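Local coordinates for protein fructose transport system repressor FruR (Pseudomonas putida, PDB 3O74) that acts as a metabolic regulator of transcription, with fructose 1-phosphate as its preferred effector, probably through sequence-specific DNA binding, at residues Leu5-Pro10 / Ala18-Gln23; Lys22-Gly27 / Ala239-Leu244; Arg168-Leu173 / Gly178-Ala183; Asp197-Arg202 / Arg207-Gly212. All coordinates share one frame; numbering follows the deposited sequence.

How the contacts relate
The four contacts form two touching pairs on opposite sides of the chain's centre. Contacts 1 and 2 share Lys-22 and Gln-23 and both use helix 15-30, first against the sheet and then against helix 234-250. Both are buried; contact 1 is apolar, and contact 2 adds a methyl set against a glycine backbone. Contacts 3 and 4, with centres 9 Å apart, meet through Met-170 and Leu-199 and through a probable hydrogen bond between Asp-182 and Gln-210, where neighbouring strands begin. Contact 3 is again aliphatic, whereas contact 4 lies nearer the surface and adds an arginine bonded to a main-chain carbonyl. Contacts 1, 2 and 4 also reach the second subunit.

Contact 1. Residues Leu5-Pro10 / Ala18-Gln23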
loop_
_atom_site.group_PDB
_atom_site.type_symbol
_atom_site.label_atom_id
_atom_site.label_comp_id
_atom_site.label_asym_id
_atom_site.label_seq_id
_atom_site.Cartn_x
_atom_site.Cartn_y
_atom_site.Cartn_z
ATOM N N LEU B 5 6.028 11.729 16.079
ATOM C CA LEU B 5 5.290 12.521 15.114
ATOM C C LEU B 5 4.078 11.704 14.680
ATOM O O LEU B 5 4.151 10.479 14.594
ATOM C CB LEU B 5 6.173 12.822 13.907
ATOM C CG LEU B 5 7.585 13.326 14.214
ATOM C CD1 LEU B 5 8.455 13.329 12.959
ATOM C CD2 LEU B 5 7.531 14.710 14.845
ATOM N N GLY B 6 2.961 12.373 14.420
ATOM C CA GLY B 6 1.779 11.687 13.930
ATOM C C GLY B 6 1.562 11.937 12.449
ATOM O O GLY B 6 1.934 12.992 11.937
ATOM N N PHE B 7 0.958 10.971 11.761
ATOM C CA PHE B 7 0.587 11.142 10.367
ATOM C C PHE B 7 -0.833 10.626 10.142
ATOM O O PHE B 7 -1.099 9.433 10.270
ATOM C CB PHE B 7 1.577 10.417 9.446
ATOM C CG PHE B 7 1.360 10.685 7.972
ATOM C CD1 PHE B 7 0.581 11.753 7.544
ATOM C CD2 PHE B 7 1.956 9.874 7.016
ATOM C CE1 PHE B 7 0.387 11.998 6.184
ATOM C CE2 PHE B 7 1.770 10.114 5.664
ATOM C CZ PHE B 7 0.986 11.179 5.245
ATOM N N ILE B 8 -1.746 11.539 9.832
ATOM C CA ILE B 8 -3.107 11.170 9.474
ATOM C C ILE B 8 -3.217 11.136 7.961
ATOM O O ILE B 8 -3.051 12.165 7.299
ATOM C CB ILE B 8 -4.122 12.195 10.003
ATOM C CG1 ILE B 8 -4.134 12.201 11.530
ATOM C CG2 ILE B 8 -5.510 11.894 9.459
ATOM C CD1 ILE B 8 -5.055 13.253 12.120
ATOM N N LEU B 9 -3.500 9.962 7.409
ATOM C CA LEU B 9 -3.665 9.833 5.968
ATOM C C LEU B 9 -5.035 9.235 5.630
ATOM O O LEU B 9 -5.675 8.616 6.482
ATOM C CB LEU B 9 -2.509 9.031 5.364
ATOM C CG LEU B 9 -2.187 7.677 5.994
ATOM C CD1 LEU B 9 -3.154 6.616 5.496
ATOM C CD2 LEU B 9 -0.756 7.269 5.695
ATOM N N PRO B 10 -5.499 9.444 4.389
ATOM C CA PRO B 10 -6.866 9.049 4.036
ATOM C C PRO B 10 -7.034 7.557 3.790
ATOM O O PRO B 10 -8.115 7.027 4.027
ATOM C CB PRO B 10 -7.121 9.805 2.727
ATOM C CG PRO B 10 -6.049 10.833 2.638
ATOM C CD PRO B 10 -4.869 10.233 3.320
ATOM N N ALA B 18 1.438 5.273 1.495
ATOM C CA ALA B 18 2.292 4.284 2.154
ATOM C C ALA B 18 3.772 4.596 1.928
ATOM O O ALA B 18 4.582 4.537 2.856
ATOM C CB ALA B 18 1.959 2.877 1.663
ATOM N N ARG B 19 4.116 4.932 0.691
ATOM C CA ARG B 19 5.485 5.278 0.346
ATOM C C ARG B 19 5.944 6.521 1.106
ATOM O O ARG B 19 7.031 6.545 1.689
ATOM C CB ARG B 19 5.616 5.504 -1.157
ATOM C CG ARG B 19 6.957 6.079 -1.566
ATOM C CD ARG B 19 8.021 5.010 -1.699
ATOM N NE ARG B 19 7.772 4.152 -2.852
ATOM C CZ ARG B 19 8.680 3.864 -3.779
ATOM N NH1 ARG B 19 9.906 4.362 -3.685
ATOM N NH2 ARG B 19 8.362 3.074 -4.795
ATOM N N ILE B 20 5.106 7.550 1.114
ATOM C CA ILE B 20 5.418 8.763 1.853
ATOM C C ILE B 20 5.548 8.464 3.346
ATOM O O ILE B 20 6.501 8.894 3.992
ATOM C CB ILE B 20 4.355 9.856 1.619
ATOM C CG1 ILE B 20 4.429 10.367 0.176
ATOM C CG2 ILE B 20 4.548 11.000 2.601
ATOM C CD1 ILE B 20 3.290 11.304 -0.208
ATOM N N ALA B 21 4.593 7.714 3.887
ATOM C CA ALA B 21 4.628 7.340 5.299
ATOM C C ALA B 21 5.908 6.584 5.640
ATOM O O ALA B 21 6.482 6.768 6.712
ATOM C CB ALA B 21 3.403 6.511 5.662
ATOM N N LYS B 22 6.357 5.738 4.719
ATOM C CA LYS B 22 7.580 4.969 4.925
ATOM C C LYS B 22 8.808 5.869 4.877
ATOM O O LYS B 22 9.720 5.734 5.693
ATOM C CB LYS B 22 7.698 3.875 3.867
ATOM C CG LYS B 22 8.844 2.902 4.079
ATOM C CD LYS B 22 8.854 1.873 2.959
ATOM C CE LYS B 22 9.675 0.643 3.308
ATOM N NZ LYS B 22 9.489 -0.415 2.273
ATOM N N GLN B 23 8.828 6.791 3.920
ATOM C CA GLN B 23 9.937 7.739 3.790
ATOM C C GLN B 23 10.001 8.689 4.981
ATOM O O GLN B 23 11.085 9.075 5.423
ATOM C CB GLN B 23 9.810 8.542 2.495
ATOM C CG GLN B 23 9.950 7.721 1.232
ATOM C CD GLN B 23 11.366 7.242 1.005
ATOM O OE1 GLN B 23 11.590 6.083 0.660
ATOM N NE2 GLN B 23 12.332 8.132 1.201
#
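Phe-7 and Ala-21 form the centre of this contact, an apolar meeting of strand 5-9 with helix 18-23. Its aromatic part is an edge contact. The CB of Ala-21 lies near the plane of the Phe-7 ring, 3.9 Å from CD2 of Phe-7, and the CA of Ala-21 stands at the same rim, 4.0 Å from Phe-7 CE2. The ring reaches the helix because CG of Phe-7 is anti to the backbone N (chi1 -173°), which carries it up from the strand. Ile-20 approaches obliquely, its CG2 branch 4.2 Å from Phe-7 CE2. One ring face is taken by the strand itself: CB of Leu-9 lies 4.1 Å above the plane of Phe-7, displaced toward the rim.

The aliphatic part is smaller. From Leu-9 only the CD2 branch comes close to the helix, 4.2 Å from Ala-21 CB, so the alanine methyl is approached by both inward-facing strand residues. It lies beside the ring rim, not over a face.

The axes of segments 5-9 and 18-23 run almost exactly antiparallel (176°), 10.5 Å apart at closest approach, as expected for the first half of a beta-alpha-beta unit made of strand 4-9, helix 15-30 and strand 34-39. The outer side of the helix faces the second subunit, where Arg-19 and Lys-22 form salt bridges with Glu-13 and Asp-11 of that chain. On its other side the helix rests on strand 4-9, which lies in the parallel sheet between strands 34-39 and 61-64, and Phe-7 also touches Phe-63 of the latter.

Contact 2. Residues Lys22-Gly27 / Ala239-Leu244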
loop_
_atom_site.group_PDB
_atom_site.type_symbol
_atom_site.label_atom_id
_atom_site.label_comp_id
_atom_site.label_asym_id
_atom_site.label_seq_id
_atom_site.Cartn_x
_atom_site.Cartn_y
_atom_site.Cartn_z
ATOM N N LYS B 22 6.357 5.738 4.719
ATOM C CA LYS B 22 7.580 4.969 4.925
ATOM C C LYS B 22 8.808 5.869 4.877
ATOM O O LYS B 22 9.720 5.734 5.693
ATOM C CB LYS B 22 7.698 3.875 3.867
ATOM C CG LYS B 22 8.844 2.902 4.079
ATOM C CD LYS B 22 8.854 1.873 2.959
ATOM C CE LYS B 22 9.675 0.643 3.308
ATOM N NZ LYS B 22 9.489 -0.415 2.273
ATOM N N GLN B 23 8.828 6.791 3.920
ATOM C CA GLN B 23 9.937 7.739 3.790
ATOM C C GLN B 23 10.001 8.689 4.981
ATOM O O GLN B 23 11.085 9.075 5.423
ATOM C CB GLN B 23 9.810 8.542 2.495
ATOM C CG GLN B 23 9.950 7.721 1.232
ATOM C CD GLN B 23 11.366 7.242 1.005
ATOM O OE1 GLN B 23 11.590 6.083 0.660
ATOM N NE2 GLN B 23 12.332 8.132 1.201
ATOM N N LEU B 24 8.838 9.081 5.488
ATOM C CA LEU B 24 8.783 9.914 6.682
ATOM C C LEU B 24 9.346 9.160 7.877
ATOM O O LEU B 24 10.159 9.695 8.628
ATOM C CB LEU B 24 7.348 10.345 6.984
ATOM C CG LEU B 24 6.791 11.559 6.246
ATOM C CD1 LEU B 24 5.347 11.799 6.659
ATOM C CD2 LEU B 24 7.639 12.801 6.510
ATOM N N GLU B 25 8.912 7.916 8.052
ATOM C CA GLU B 25 9.323 7.137 9.218
ATOM C C GLU B 25 10.836 6.926 9.246
ATOM O O GLU B 25 11.461 6.994 10.306
ATOM C CB GLU B 25 8.579 5.796 9.281
ATOM C CG GLU B 25 8.637 5.134 10.654
ATOM C CD GLU B 25 7.560 4.078 10.857
ATOM O OE1 GLU B 25 7.041 3.553 9.851
ATOM O OE2 GLU B 25 7.234 3.774 12.027
ATOM N N GLN B 26 11.415 6.685 8.074
ATOM C CA GLN B 26 12.854 6.488 7.944
ATOM C C GLN B 26 13.627 7.746 8.320
ATOM O O GLN B 26 14.549 7.706 9.138
ATOM C CB GLN B 26 13.206 6.096 6.510
ATOM C CG GLN B 26 13.705 4.674 6.350
ATOM C CD GLN B 26 12.628 3.735 5.848
ATOM O OE1 GLN B 26 12.700 3.237 4.724
ATOM N NE2 GLN B 26 11.619 3.491 6.677
ATOM N N GLY B 27 13.250 8.864 7.708
ATOM C CA GLY B 27 13.894 10.134 7.980
ATOM C C GLY B 27 13.730 10.545 9.428
ATOM O O GLY B 27 14.663 11.055 10.042
ATOM N N ALA B 239 10.879 14.295 2.584
ATOM C CA ALA B 239 12.068 14.985 3.068
ATOM C C ALA B 239 11.776 16.453 3.358
ATOM O O ALA B 239 12.248 17.003 4.349
ATOM C CB ALA B 239 13.204 14.854 2.064
ATOM N N THR B 240 10.992 17.082 2.488
ATOM C CA THR B 240 10.609 18.472 2.670
ATOM C C THR B 240 9.710 18.629 3.889
ATOM O O THR B 240 9.936 19.497 4.730
ATOM C CB THR B 240 9.866 19.010 1.425
ATOM O OG1 THR B 240 10.726 18.921 0.283
ATOM C CG2 THR B 240 9.458 20.456 1.626
ATOM N N ALA B 241 8.691 17.779 3.980
ATOM C CA ALA B 241 7.739 17.835 5.088
ATOM C C ALA B 241 8.435 17.629 6.428
ATOM O O ALA B 241 8.167 18.341 7.398
ATOM C CB ALA B 241 6.636 16.790 4.891
ATOM N N LEU B 242 9.343 16.662 6.475
ATOM C CA LEU B 242 10.029 16.340 7.716
ATOM C C LEU B 242 10.887 17.507 8.186
ATOM O O LEU B 242 10.847 17.897 9.350
ATOM C CB LEU B 242 10.897 15.092 7.545
ATOM C CG LEU B 242 11.663 14.706 8.809
ATOM C CD1 LEU B 242 10.695 14.446 9.956
ATOM C CD2 LEU B 242 12.546 13.497 8.558
ATOM N N GLU B 243 11.659 18.066 7.268
ATOM C CA GLU B 243 12.510 19.195 7.592
ATOM C C GLU B 243 11.687 20.378 8.094
ATOM O O GLU B 243 12.102 21.086 9.012
ATOM C CB GLU B 243 13.336 19.586 6.371
ATOM C CG GLU B 243 13.196 21.028 5.960
ATOM C CD GLU B 243 14.421 21.529 5.230
ATOM O OE1 GLU B 243 14.356 22.615 4.616
ATOM O OE2 GLU B 243 15.456 20.829 5.270
ATOM N N LEU B 244 10.518 20.588 7.497
ATOM C CA LEU B 244 9.608 21.638 7.947
ATOM C C LEU B 244 9.100 21.337 9.352
ATOM O O LEU B 244 8.990 22.233 10.190
ATOM C CB LEU B 244 8.431 21.785 6.981
ATOM C CG LEU B 244 8.556 22.784 5.825
ATOM C CD1 LEU B 244 10.000 23.095 5.492
ATOM C CD2 LEU B 244 7.839 22.256 4.590
#
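A chi1 of -83° sets CG of Leu-24 anti to its carbonyl carbon, while Leu-242 has CG anti to its backbone N (chi1 179°); with these turns the two leucines slide past each other in opposite directions. The CD2 branch of Leu-24 lies 4.1 Å from CB of Leu-242 and grazes Ala-241 at 4.4 Å from its CB. Leu-242 in turn sends its own CD2 onto the backbone of Gly-27, 3.3 Å from Gly-27 C. This is the tight point of the contact, and the bare backbone of the glycine is what admits the methyl there.

The axes of segments 22-27 and 239-244 cross at -45°, 9.5 Å apart at closest approach. Leu-24 and Ala-241 both touch Ile-88 of strand 85-88, so the two helices share a floor on the sheet. Far apart in sequence, helices 15-30 and 234-250 thus pack side by side on one lobe of the periplasmic-binding-protein-like LacI-family fold, bringing a late part of the chain back onto the lobe that its beginning builds. On the far side of helix 15-30, Glu-25 OE2 accepts a hydrogen bond from Ser-39 N of the second subunit.

Without any polar bond between the segments, cohesion here rests on shape fit and the burial of aliphatic surface.

Contact 3. Residues Arg168-Leu173 / Gly178-Ala183; sequences RLMQQL and GGLPDA
Leu-173, which packs on Pro-181, donates its N to Leu-169 O at 2.9 Å within the helix, the shorter of the two backbone bonds inside 168-173. Contact with 178-183 is made by side chains. The CD2 branch of Leu-173 lies 3.9 Å from CG of Pro-181, at the outer corner of the pyrrolidine ring. CG of Leu-173 stands anti to the backbone N (chi1 177°), and this turn brings the forked end over to the loop.

Met-170, present as selenomethionine, stretches farther. Its chain leaves the helix with CG anti to the backbone N, bends at chi2 (59°) and then runs straight through SE, which delivers the terminal methyl CE to the loop. There CE comes 3.7 Å from Leu-180 CD2 and 4.2 Å from Pro-181 CD, so a single methyl bridges two successive residues. In each of these pairs the side chains cross obliquely.

The segments belong to a beta-alpha-beta crossover: helix 163-177 follows strand 152-158 and leads to strand 183-186, with strand 122-128 lying between the two in the parallel sheet. Just after the helix, Gly-178 takes a positive phi (81°), and the chain turns back through Gly-179 and Leu-180 toward the sheet.

Beyond Pro-181, Asp-182 is anchored just before strand 183-186, its OD2 bonded to Arg-121 N and its N to Ser-122 OG. Met-170 also lies against Ile-126 of strand 122-128 and Leu-209, and Leu-173 against Ala-124 and Tyr-156.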
loop_
_atom_site.group_PDB
_atom_site.type_symbol
_atom_site.label_atom_id
_atom_site.label_comp_id
_atom_site.label_asym_id
_atom_site.label_seq_id
_atom_site.Cartn_x
_atom_site.Cartn_y
_atom_site.Cartn_z
ATOM N N ARG B 168 -17.955 2.781 -11.366
ATOM C CA ARG B 168 -19.276 3.377 -11.550
ATOM C C ARG B 168 -19.245 4.544 -12.532
ATOM O O ARG B 168 -20.119 4.664 -13.391
ATOM C CB ARG B 168 -19.847 3.850 -10.212
ATOM C CG ARG B 168 -21.177 4.586 -10.327
ATOM C CD ARG B 168 -21.659 5.071 -8.967
ATOM N NE ARG B 168 -21.496 4.039 -7.948
ATOM C CZ ARG B 168 -20.622 4.105 -6.948
ATOM N NH1 ARG B 168 -19.843 5.169 -6.818
ATOM N NH2 ARG B 168 -20.535 3.110 -6.072
ATOM N N LEU B 169 -18.244 5.409 -12.395
ATOM C CA LEU B 169 -18.118 6.580 -13.261
ATOM C C LEU B 169 -17.802 6.210 -14.710
ATOM O O LEU B 169 -18.307 6.834 -15.641
ATOM C CB LEU B 169 -17.060 7.541 -12.719
ATOM C CG LEU B 169 -17.368 8.154 -11.351
ATOM C CD1 LEU B 169 -16.233 9.061 -10.903
ATOM C CD2 LEU B 169 -18.691 8.907 -11.379
HETATM N N MSE B 170 -16.963 5.196 -14.900
HETATM C CA MSE B 170 -16.646 4.733 -16.246
HETATM C C MSE B 170 -17.904 4.217 -16.935
HETATM O O MSE B 170 -18.126 4.486 -18.113
HETATM C CB MSE B 170 -15.575 3.642 -16.221
HETATM C CG MSE B 170 -15.049 3.273 -17.605
HETATM SE SE MSE B 170 -14.264 4.816 -18.509
HETATM C CE MSE B 170 -13.742 3.972 -20.183
ATOM N N GLN B 171 -18.721 3.471 -16.195
ATOM C CA GLN B 171 -19.986 2.962 -16.724
ATOM C C GLN B 171 -20.890 4.112 -17.138
ATOM O O GLN B 171 -21.408 4.140 -18.254
ATOM C CB GLN B 171 -20.708 2.106 -15.684
ATOM C CG GLN B 171 -20.374 0.633 -15.738
ATOM C CD GLN B 171 -20.838 -0.028 -17.022
ATOM O OE1 GLN B 171 -21.660 0.516 -17.762
ATOM N NE2 GLN B 171 -20.310 -1.214 -17.289
ATOM N N GLN B 172 -21.073 5.057 -16.222
ATOM C CA GLN B 172 -21.923 6.216 -16.460
ATOM C C GLN B 172 -21.437 6.979 -17.687
ATOM O O GLN B 172 -22.236 7.461 -18.486
ATOM C CB GLN B 172 -21.924 7.117 -15.222
ATOM C CG GLN B 172 -22.778 8.369 -15.323
ATOM C CD GLN B 172 -22.745 9.191 -14.043
ATOM O OE1 GLN B 172 -22.917 10.411 -14.068
ATOM N NE2 GLN B 172 -22.515 8.523 -12.916
ATOM N N LEU B 173 -20.120 7.075 -17.832
ATOM C CA LEU B 173 -19.511 7.739 -18.978
ATOM C C LEU B 173 -19.824 7.004 -20.276
ATOM O O LEU B 173 -20.288 7.601 -21.250
ATOM C CB LEU B 173 -17.995 7.826 -18.792
ATOM C CG LEU B 173 -17.212 8.445 -19.950
ATOM C CD1 LEU B 173 -17.713 9.855 -20.232
ATOM C CD2 LEU B 173 -15.719 8.452 -19.655
ATOM N N GLY B 178 -22.395 6.487 -25.344
ATOM C CA GLY B 178 -22.784 5.395 -26.214
ATOM C C GLY B 178 -21.576 4.571 -26.616
ATOM O O GLY B 178 -21.635 3.785 -27.561
ATOM N N GLY B 179 -20.474 4.760 -25.895
ATOM C CA GLY B 179 -19.245 4.034 -26.160
ATOM C C GLY B 179 -18.077 4.618 -25.389
ATOM O O GLY B 179 -18.254 5.527 -24.575
ATOM N N LEU B 180 -16.879 4.097 -25.635
ATOM C CA LEU B 180 -15.680 4.631 -24.998
ATOM C C LEU B 180 -15.357 6.013 -25.558
ATOM O O LEU B 180 -15.633 6.295 -26.725
ATOM C CB LEU B 180 -14.483 3.708 -25.225
ATOM C CG LEU B 180 -14.572 2.255 -24.767
ATOM C CD1 LEU B 180 -13.319 1.505 -25.191
ATOM C CD2 LEU B 180 -14.759 2.179 -23.265
ATOM N N PRO B 181 -14.766 6.880 -24.723
ATOM C CA PRO B 181 -14.232 8.145 -25.228
ATOM C C PRO B 181 -12.916 7.859 -25.941
ATOM O O PRO B 181 -12.314 6.817 -25.681
ATOM C CB PRO B 181 -13.969 8.938 -23.950
ATOM C CG PRO B 181 -13.627 7.885 -22.932
ATOM C CD PRO B 181 -14.484 6.688 -23.286
ATOM N N ASP B 182 -12.477 8.748 -26.826
ATOM C CA ASP B 182 -11.204 8.546 -27.501
ATOM C C ASP B 182 -10.038 8.668 -26.524
ATOM O O ASP B 182 -8.990 8.055 -26.717
ATOM C CB ASP B 182 -11.033 9.537 -28.649
ATOM C CG ASP B 182 -11.874 9.176 -29.858
ATOM O OD1 ASP B 182 -12.530 8.111 -29.839
ATOM O OD2 ASP B 182 -11.873 9.958 -30.831
ATOM N N ALA B 183 -10.234 9.453 -25.469
ATOM C CA ALA B 183 -9.174 9.709 -24.500
ATOM C C ALA B 183 -9.744 9.901 -23.101
ATOM O O ALA B 183 -10.860 10.398 -22.935
ATOM C CB ALA B 183 -8.355 10.932 -24.911
#

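Contact 4. Residues Asp197-Arg202 / Arg207-Gly212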
loop_
_atom_site.group_PDB
_atom_site.type_symbol
_atom_site.label_atom_id
_atom_site.label_comp_id
_atom_site.label_asym_id
_atom_site.label_seq_id
_atom_site.Cartn_x
_atom_site.Cartn_y
_atom_site.Cartn_z
ATOM N N ASP B 197 -11.736 -2.317 -14.480
ATOM C CA ASP B 197 -12.790 -3.290 -14.201
ATOM C C ASP B 197 -13.895 -3.178 -15.235
ATOM O O ASP B 197 -14.404 -4.185 -15.741
ATOM C CB ASP B 197 -13.378 -3.076 -12.809
ATOM C CG ASP B 197 -12.447 -3.522 -11.707
ATOM O OD1 ASP B 197 -11.666 -4.470 -11.933
ATOM O OD2 ASP B 197 -12.496 -2.921 -10.613
ATOM N N THR B 198 -14.266 -1.943 -15.546
ATOM C CA THR B 198 -15.324 -1.697 -16.510
ATOM C C THR B 198 -14.894 -2.175 -17.890
ATOM O O THR B 198 -15.648 -2.855 -18.581
ATOM C CB THR B 198 -15.704 -0.206 -16.557
ATOM O OG1 THR B 198 -16.217 0.188 -15.278
ATOM C CG2 THR B 198 -16.760 0.041 -17.616
ATOM N N LEU B 199 -13.670 -1.828 -18.277
ATOM C CA LEU B 199 -13.127 -2.234 -19.568
ATOM C C LEU B 199 -13.103 -3.751 -19.712
ATOM O O LEU B 199 -13.401 -4.289 -20.775
ATOM C CB LEU B 199 -11.713 -1.678 -19.738
ATOM C CG LEU B 199 -11.587 -0.306 -20.397
ATOM C CD1 LEU B 199 -12.725 0.614 -19.983
ATOM C CD2 LEU B 199 -10.242 0.313 -20.084
ATOM N N GLN B 200 -12.747 -4.442 -18.635
ATOM C CA GLN B 200 -12.644 -5.897 -18.673
ATOM C C GLN B 200 -13.993 -6.577 -18.880
ATOM O O GLN B 200 -14.073 -7.650 -19.480
ATOM C CB GLN B 200 -11.968 -6.416 -17.407
ATOM C CG GLN B 200 -10.528 -6.825 -17.627
ATOM C CD GLN B 200 -10.352 -8.328 -17.715
ATOM O OE1 GLN B 200 -9.810 -8.953 -16.803
ATOM N NE2 GLN B 200 -10.809 -8.916 -18.814
ATOM N N ALA B 201 -15.053 -5.949 -18.382
ATOM C CA ALA B 201 -16.399 -6.480 -18.556
ATOM C C ALA B 201 -16.827 -6.424 -20.022
ATOM O O ALA B 201 -17.634 -7.238 -20.471
ATOM C CB ALA B 201 -17.387 -5.735 -17.680
ATOM N N ARG B 202 -16.292 -5.457 -20.761
ATOM C CA ARG B 202 -16.582 -5.333 -22.188
ATOM C C ARG B 202 -15.815 -6.378 -22.988
ATOM O O ARG B 202 -14.800 -6.897 -22.525
ATOM C CB ARG B 202 -16.204 -3.940 -22.687
ATOM C CG ARG B 202 -16.933 -2.805 -21.994
ATOM C CD ARG B 202 -16.338 -1.462 -22.392
ATOM N NE ARG B 202 -16.420 -1.220 -23.831
ATOM C CZ ARG B 202 -17.492 -0.727 -24.443
ATOM N NH1 ARG B 202 -18.578 -0.433 -23.742
ATOM N NH2 ARG B 202 -17.483 -0.535 -25.756
ATOM N N ARG B 207 -11.700 -1.697 -26.191
ATOM C CA ARG B 207 -10.903 -1.343 -25.015
ATOM C C ARG B 207 -9.653 -0.545 -25.380
ATOM O O ARG B 207 -8.649 -0.601 -24.673
ATOM C CB ARG B 207 -10.490 -2.610 -24.257
ATOM C CG ARG B 207 -11.453 -3.022 -23.155
ATOM C CD ARG B 207 -11.832 -4.497 -23.234
ATOM N NE ARG B 207 -10.736 -5.398 -22.884
ATOM C CZ ARG B 207 -10.907 -6.640 -22.441
ATOM N NH1 ARG B 207 -12.131 -7.125 -22.279
ATOM N NH2 ARG B 207 -9.858 -7.397 -22.150
ATOM N N GLN B 208 -9.719 0.207 -26.475
ATOM C CA GLN B 208 -8.527 0.839 -27.042
ATOM C C GLN B 208 -8.519 2.375 -27.008
ATOM O O GLN B 208 -8.300 3.023 -28.035
ATOM C CB GLN B 208 -8.309 0.335 -28.472
ATOM C CG GLN B 208 -9.590 0.233 -29.287
ATOM C CD GLN B 208 -9.543 -0.881 -30.318
ATOM O OE1 GLN B 208 -9.807 -0.661 -31.500
ATOM N NE2 GLN B 208 -9.204 -2.086 -29.873
ATOM N N LEU B 209 -8.745 2.948 -25.829
ATOM C CA LEU B 209 -8.663 4.399 -25.654
ATOM C C LEU B 209 -7.262 4.889 -25.285
ATOM O O LEU B 209 -6.401 4.105 -24.886
ATOM C CB LEU B 209 -9.675 4.891 -24.609
ATOM C CG LEU B 209 -10.063 4.017 -23.412
ATOM C CD1 LEU B 209 -8.892 3.227 -22.857
ATOM C CD2 LEU B 209 -10.705 4.870 -22.323
ATOM N N GLN B 210 -7.048 6.194 -25.435
ATOM C CA GLN B 210 -5.845 6.852 -24.930
ATOM C C GLN B 210 -6.016 7.100 -23.435
ATOM O O GLN B 210 -6.954 7.786 -23.028
ATOM C CB GLN B 210 -5.635 8.189 -25.639
ATOM C CG GLN B 210 -5.428 8.082 -27.138
ATOM C CD GLN B 210 -3.969 7.927 -27.512
ATOM O OE1 GLN B 210 -3.490 6.819 -27.745
ATOM N NE2 GLN B 210 -3.254 9.044 -27.574
ATOM N N LEU B 211 -5.110 6.560 -22.622
ATOM C CA LEU B 211 -5.244 6.644 -21.168
ATOM C C LEU B 211 -4.136 7.435 -20.487
ATOM O O LEU B 211 -2.958 7.294 -20.817
ATOM C CB LEU B 211 -5.298 5.249 -20.545
ATOM C CG LEU B 211 -6.584 4.442 -20.674
ATOM C CD1 LEU B 211 -6.415 3.107 -19.974
ATOM C CD2 LEU B 211 -7.754 5.212 -20.087
ATOM N N GLY B 212 -4.528 8.243 -19.510
ATOM C CA GLY B 212 -3.584 8.976 -18.691
ATOM C C GLY B 212 -4.092 9.048 -17.263
ATOM O O GLY B 212 -5.296 9.174 -17.032
#
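Arg-207 lies along Leu-199 and hooks round the end of its helix, and the close packing is here. The two side chains slide past each other in opposite directions, with Arg-207 CG 3.7 Å from Leu-199 CB. Bends at chi2 and chi3 then turn the arginine across the helix terminus, where NH1 donates to Arg-202 O at 2.7 Å. The bond is short but not straight: the N-H...O angle is 133°, and the donor is tilted 27° from the carbonyl plane. Relative to the guanidinium, the oxygen lies at its edge, close to its plane. Over one face of the same group sits CA of Gln-200, 3.8 Å above the plane of Arg-207 and offset toward the rim. CD of Arg-207 is 2.9 Å from Leu-199 O, a very short approach best read with caution. A cation at the carbonyl end of a helix would probably be favoured by the helix dipole.

Deeper in, Leu-199 CD2 meets Leu-209 CD1 at 4.2 Å, a looser aliphatic touch where the chain enters strand 210-212.

The outer side is slacker. There the partly exposed Gln-200 turns its amide 68° from the guanidinium, with NE2 of Gln-200 3.8 Å from NH2 of Arg-207, and its side chain also packs on Phe-222 of the second subunit. The guanidinium of Arg-202 is engaged by Ser-206, through NH2 and OG.

The contact closes the second half of the beta-alpha-beta unit of strand 183-186, helix 189-201 and strand 210-214. Helix 163-177 flanks it, with Met-170 against Leu-199, while Leu-209 rests on Leu-184 of the adjoining strand.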